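PDB 4FLN: protease Do-like 2, chloroplastic from Arabidopsis thaliana, which acts as a chloroplast serine protease that makes the primary cut in the photodamaged D1 protein of photosystem II. Local coordinates for residues L140-L145 with I231-V236; D150-V155 with G202-D207. All coordinates share one frame; numbering follows the deposited sequence.

Overall arrangement
Both contacts lie at the second barrel of the trypsin-like protease domain, about 11 Å apart, centre to centre. Contact 2 joins strands 151-156 and 203-205 edge to edge, is largely buried, and is held by three backbone hydrogen bonds, with T153 and F205 on one face of the sheet and V154 and A204 on the other. Contact 1, only partly buried, flanks the barrel, setting the linker between the two barrels against the junction of strand 228-232 and helix 233-246; a single threonine hydroxyl bond runs among scattered methyl contacts. Along the chain contact 2 is nested within the loop that contact 1 closes, and L140 bridges them, its CG packing on the F205 ring.

Contact 1. Residues L140-L145 with I231-V236; sequences LRLGHL and IPTTVV
T233, the first residue of helix 233-246, makes the one hydrogen bond of this contact between the helix start and the linker 140-145, which leads from the first barrel of the trypsin-like domain to the second. Its CB faces the carbonyl of G143, and the two branches part from there. OG1, set beside the backbone N and anti to the carbonyl carbon (chi1 -67°), donates a 3.0 Å hydrogen bond to G143 O. The hydroxyl comes from above the carbonyl plane, 33° out of it, rather than along a lone pair. CG2, anti to the backbone N, also lies against G143 O and reaches L142 CB at 4.0 Å; the two side chains cross obliquely, with L142 CD1 also near T233 CG2. The same CD1 goes on to meet V236 CG1 at 4.0 Å, one helical turn beyond P232. V236 in turn packs on I123, next in sequence to D122 of the probable charge relay system. Further along the linker, L145 swings its CG anti to the backbone N (chi1 -174°), which carries CD1 to within 3.8 Å of P232 CB; the leucine and the proline lie side by side, pointing the same way. P232 occupies the N-cap position, and its carbonyl oxygen accepts the first-turn bond from V236 N (3.1 Å). G143 and R141 also make backbone hydrogen bonds with C211, so the linker is held to strand 211-216 as well as to the helix. T234 and L145 both reach L187 of strand 185-191. Chemically, then, one side-chain hydroxyl from the first helical turn gives the G143 carbonyl a donor, and this polar link is flanked by apolar contacts of L142 with V236 and of L145 with P232.

Contact 2. Residues D150-V155 with G202-D207; sequences DSVTVV and GPAFND
Strands 151-156 and 203-205, the first and fourth of the second six-stranded barrel of the trypsin-like fold, pair antiparallel here and close that barrel. T153 and F205 form a hydrogen-bonded pair with side chains on one face, V154 and A204 a non-hydrogen-bonded pair on the other. T153 and F205 cross obliquely: T153 OG1 sits in the crowded position between backbone N and carbonyl carbon (chi1 75°), 3.6 Å from F205 CB, near the ring edge. V155 approaches that edge too, its CG2 lying in the ring plane 3.8 Å from F205 CE2. On the A204 face, the alanine CB touches both V152 CG1 (4.0 Å) and V154 CG2 (4.1 Å), and I212 of strand 211-216 adjoins A204 and V152. T153 N reaches F205 O in its carbonyl plane, on a lone pair, and F205 N returns a nearly straight bond (171°) to T153 O. G202, two residues after S200 of the probable charge relay system, lies beside V155. V155 N bonds P203 O at 3.0 Å almost along the C=O axis, but proline has no N-H to give back: its ring CD lies next to V155 O, which also receives a CA-H...O contact from G202 CA at 3.5 Å.

Contact 1. Residues L140-L145 with I231-V236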
loop_
_atom_site.group_PDB
_atom_site.type_symbol
_atom_site.label_atom_id
_atom_site.label_comp_id
_atom_site.label_asym_id
_atom_site.label_seq_id
_atom_site.Cartn_x
_atom_site.Cartn_y
_atom_site.Cartn_z
ATOM N N LEU B 140 -37.807 -27.979 -11.469
ATOM C CA LEU B 140 -38.349 -26.636 -11.319
ATOM C C LEU B 140 -39.003 -26.130 -12.600
ATOM O O LEU B 140 -38.578 -26.471 -13.703
ATOM C CB LEU B 140 -37.238 -25.673 -10.895
ATOM C CG LEU B 140 -36.910 -25.505 -9.404
ATOM C CD1 LEU B 140 -37.660 -26.488 -8.500
ATOM C CD2 LEU B 140 -35.408 -25.594 -9.188
ATOM N N ARG B 141 -40.050 -25.328 -12.448
ATOM C CA ARG B 141 -40.695 -24.697 -13.595
ATOM C C ARG B 141 -40.301 -23.221 -13.681
ATOM O O ARG B 141 -40.045 -22.578 -12.660
ATOM C CB ARG B 141 -42.210 -24.856 -13.519
ATOM N N LEU B 142 -40.235 -22.691 -14.900
ATOM C CA LEU B 142 -39.780 -21.318 -15.108
ATOM C C LEU B 142 -40.890 -20.290 -14.994
ATOM O O LEU B 142 -41.872 -20.346 -15.732
ATOM C CB LEU B 142 -39.134 -21.170 -16.476
ATOM C CG LEU B 142 -37.972 -22.103 -16.772
ATOM C CD1 LEU B 142 -37.008 -21.391 -17.698
ATOM C CD2 LEU B 142 -37.282 -22.519 -15.486
ATOM N N GLY B 143 -40.713 -19.337 -14.082
ATOM C CA GLY B 143 -41.665 -18.256 -13.903
ATOM C C GLY B 143 -41.531 -17.158 -14.941
ATOM O O GLY B 143 -40.581 -17.130 -15.716
ATOM N N HIS B 144 -42.499 -16.250 -14.973
ATOM C CA HIS B 144 -42.405 -15.096 -15.854
ATOM C C HIS B 144 -41.529 -14.028 -15.189
ATOM O O HIS B 144 -41.110 -14.186 -14.045
ATOM C CB HIS B 144 -43.808 -14.549 -16.185
ATOM N N LEU B 145 -41.269 -12.938 -15.898
ATOM C CA LEU B 145 -40.385 -11.895 -15.397
ATOM C C LEU B 145 -41.033 -11.080 -14.264
ATOM O O LEU B 145 -42.136 -10.552 -14.417
ATOM C CB LEU B 145 -39.959 -10.987 -16.553
ATOM C CG LEU B 145 -38.926 -9.895 -16.299
ATOM C CD1 LEU B 145 -37.533 -10.395 -16.623
ATOM C CD2 LEU B 145 -39.264 -8.677 -17.135
ATOM N N ILE B 231 -29.541 -13.873 -14.092
ATOM C CA ILE B 231 -29.946 -14.044 -15.474
ATOM C C ILE B 231 -31.432 -14.409 -15.514
ATOM O O ILE B 231 -31.822 -15.465 -15.011
ATOM C CB ILE B 231 -29.131 -15.156 -16.116
ATOM C CG1 ILE B 231 -27.641 -14.826 -15.996
ATOM C CG2 ILE B 231 -29.547 -15.344 -17.570
ATOM C CD1 ILE B 231 -26.732 -16.018 -15.864
ATOM N N PRO B 232 -32.271 -13.529 -16.094
ATOM C CA PRO B 232 -33.724 -13.769 -16.074
ATOM C C PRO B 232 -34.195 -14.917 -16.970
ATOM O O PRO B 232 -33.484 -15.359 -17.888
ATOM C CB PRO B 232 -34.317 -12.441 -16.565
ATOM C CG PRO B 232 -33.207 -11.762 -17.287
ATOM C CD PRO B 232 -31.940 -12.188 -16.606
ATOM N N THR B 233 -35.407 -15.383 -16.680
ATOM C CA THR B 233 -36.070 -16.427 -17.448
ATOM C C THR B 233 -36.060 -16.172 -18.952
ATOM O O THR B 233 -35.826 -17.089 -19.739
ATOM C CB THR B 233 -37.531 -16.567 -17.001
ATOM O OG1 THR B 233 -37.559 -17.056 -15.665
ATOM C CG2 THR B 233 -38.291 -17.537 -17.901
ATOM N N THR B 234 -36.329 -14.933 -19.351
ATOM C CA THR B 234 -36.419 -14.610 -20.772
ATOM C C THR B 234 -35.112 -14.870 -21.526
ATOM O O THR B 234 -35.130 -15.362 -22.653
ATOM C CB THR B 234 -36.914 -13.170 -21.004
ATOM O OG1 THR B 234 -35.913 -12.241 -20.586
ATOM C CG2 THR B 234 -38.168 -12.918 -20.191
ATOM N N VAL B 235 -33.981 -14.554 -20.904
ATOM C CA VAL B 235 -32.694 -14.804 -21.531
ATOM C C VAL B 235 -32.467 -16.293 -21.548
ATOM O O VAL B 235 -31.851 -16.831 -22.464
ATOM C CB VAL B 235 -31.548 -14.154 -20.765
ATOM C CG1 VAL B 235 -30.224 -14.615 -21.331
ATOM C CG2 VAL B 235 -31.663 -12.650 -20.831
ATOM N N VAL B 236 -32.975 -16.958 -20.521
ATOM C CA VAL B 236 -32.892 -18.409 -20.439
ATOM C C VAL B 236 -33.731 -19.097 -21.503
ATOM O O VAL B 236 -33.261 -20.047 -22.136
ATOM C CB VAL B 236 -33.324 -18.934 -19.066
ATOM C CG1 VAL B 236 -33.333 -20.453 -19.079
ATOM C CG2 VAL B 236 -32.393 -18.410 -17.999
#

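Contact 2. Residues D150-V155 with G202-D207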
loop_
_atom_site.group_PDB
_atom_site.type_symbol
_atom_site.label_atom_id
_atom_site.label_comp_id
_atom_site.label_asym_id
_atom_site.label_seq_id
_atom_site.Cartn_x
_atom_site.Cartn_y
_atom_site.Cartn_z
ATOM N N ASP B 150 -40.649 -7.351 -6.025
ATOM C CA ASP B 150 -41.030 -8.748 -5.865
ATOM C C ASP B 150 -40.007 -9.461 -4.978
ATOM O O ASP B 150 -38.794 -9.265 -5.106
ATOM C CB ASP B 150 -41.128 -9.441 -7.225
ATOM C CG ASP B 150 -42.498 -9.286 -7.869
ATOM O OD1 ASP B 150 -43.209 -8.310 -7.548
ATOM O OD2 ASP B 150 -42.865 -10.152 -8.695
ATOM N N SER B 151 -40.499 -10.277 -4.062
ATOM C CA SER B 151 -39.625 -11.031 -3.185
ATOM C C SER B 151 -38.852 -12.063 -4.002
ATOM O O SER B 151 -39.423 -12.712 -4.876
ATOM C CB SER B 151 -40.459 -11.724 -2.108
ATOM O OG SER B 151 -39.628 -12.407 -1.193
ATOM N N VAL B 152 -37.556 -12.206 -3.731
ATOM C CA VAL B 152 -36.753 -13.241 -4.381
ATOM C C VAL B 152 -35.922 -14.019 -3.363
ATOM O O VAL B 152 -35.456 -13.458 -2.374
ATOM C CB VAL B 152 -35.786 -12.654 -5.429
ATOM C CG1 VAL B 152 -35.213 -13.770 -6.303
ATOM C CG2 VAL B 152 -36.488 -11.656 -6.286
ATOM N N THR B 153 -35.745 -15.314 -3.591
ATOM C CA THR B 153 -34.745 -16.058 -2.839
ATOM C C THR B 153 -33.837 -16.790 -3.813
ATOM O O THR B 153 -34.296 -17.355 -4.812
ATOM C CB THR B 153 -35.336 -17.066 -1.809
ATOM O OG1 THR B 153 -35.849 -18.212 -2.491
ATOM C CG2 THR B 153 -36.437 -16.439 -0.989
ATOM N N VAL B 154 -32.542 -16.755 -3.514
ATOM C CA VAL B 154 -31.528 -17.438 -4.293
ATOM C C VAL B 154 -31.086 -18.665 -3.508
ATOM O O VAL B 154 -30.808 -18.568 -2.316
ATOM C CB VAL B 154 -30.334 -16.501 -4.521
ATOM C CG1 VAL B 154 -29.070 -17.270 -4.897
ATOM C CG2 VAL B 154 -30.683 -15.454 -5.558
ATOM N N VAL B 155 -31.034 -19.816 -4.172
ATOM C CA VAL B 155 -30.619 -21.069 -3.543
ATOM C C VAL B 155 -29.381 -21.673 -4.209
ATOM O O VAL B 155 -29.312 -21.787 -5.434
ATOM C CB VAL B 155 -31.754 -22.104 -3.585
ATOM C CG1 VAL B 155 -31.291 -23.422 -3.017
ATOM C CG2 VAL B 155 -32.956 -21.589 -2.808
ATOM N N GLY B 202 -27.182 -21.773 -9.275
ATOM C CA GLY B 202 -28.466 -22.221 -8.767
ATOM C C GLY B 202 -29.625 -21.275 -9.077
ATOM O O GLY B 202 -29.432 -20.207 -9.665
ATOM N N PRO B 203 -30.850 -21.677 -8.703
ATOM C CA PRO B 203 -32.095 -20.967 -9.030
ATOM C C PRO B 203 -32.386 -19.725 -8.175
ATOM O O PRO B 203 -32.033 -19.675 -6.995
ATOM C CB PRO B 203 -33.167 -22.030 -8.767
ATOM C CG PRO B 203 -32.602 -22.816 -7.621
ATOM C CD PRO B 203 -31.095 -22.821 -7.803
ATOM N N ALA B 204 -33.042 -18.739 -8.784
ATOM C CA ALA B 204 -33.649 -17.620 -8.060
ATOM C C ALA B 204 -35.179 -17.749 -8.096
ATOM O O ALA B 204 -35.767 -17.818 -9.175
ATOM C CB ALA B 204 -33.220 -16.326 -8.671
ATOM N N PHE B 205 -35.815 -17.775 -6.921
ATOM C CA PHE B 205 -37.241 -18.124 -6.793
ATOM C C PHE B 205 -38.207 -16.966 -6.522
ATOM O O PHE B 205 -37.863 -16.000 -5.846
ATOM C CB PHE B 205 -37.446 -19.108 -5.640
ATOM C CG PHE B 205 -37.015 -20.512 -5.929
ATOM C CD1 PHE B 205 -37.770 -21.328 -6.751
ATOM C CD2 PHE B 205 -35.879 -21.038 -5.326
ATOM C CE1 PHE B 205 -37.382 -22.637 -6.993
ATOM C CE2 PHE B 205 -35.488 -22.345 -5.564
ATOM C CZ PHE B 205 -36.240 -23.146 -6.396
ATOM N N ASN B 206 -39.436 -17.122 -7.012
ATOM C CA ASN B 206 -40.591 -16.328 -6.591
ATOM C C ASN B 206 -40.932 -16.693 -5.179
ATOM O O ASN B 206 -40.273 -17.520 -4.563
ATOM C CB ASN B 206 -41.836 -16.759 -7.354
ATOM C CG ASN B 206 -41.904 -16.200 -8.723
ATOM O OD1 ASN B 206 -42.283 -16.898 -9.659
ATOM N ND2 ASN B 206 -41.553 -14.927 -8.866
ATOM N N ASP B 207 -42.002 -16.102 -4.670
ATOM C CA ASP B 207 -42.612 -16.628 -3.461
ATOM C C ASP B 207 -43.629 -17.713 -3.834
ATOM O O ASP B 207 -44.199 -18.371 -2.963
ATOM C CB ASP B 207 -43.252 -15.518 -2.622
ATOM C CG ASP B 207 -44.127 -14.597 -3.445
ATOM O OD1 ASP B 207 -44.724 -15.068 -4.438
ATOM O OD2 ASP B 207 -44.211 -13.397 -3.101
#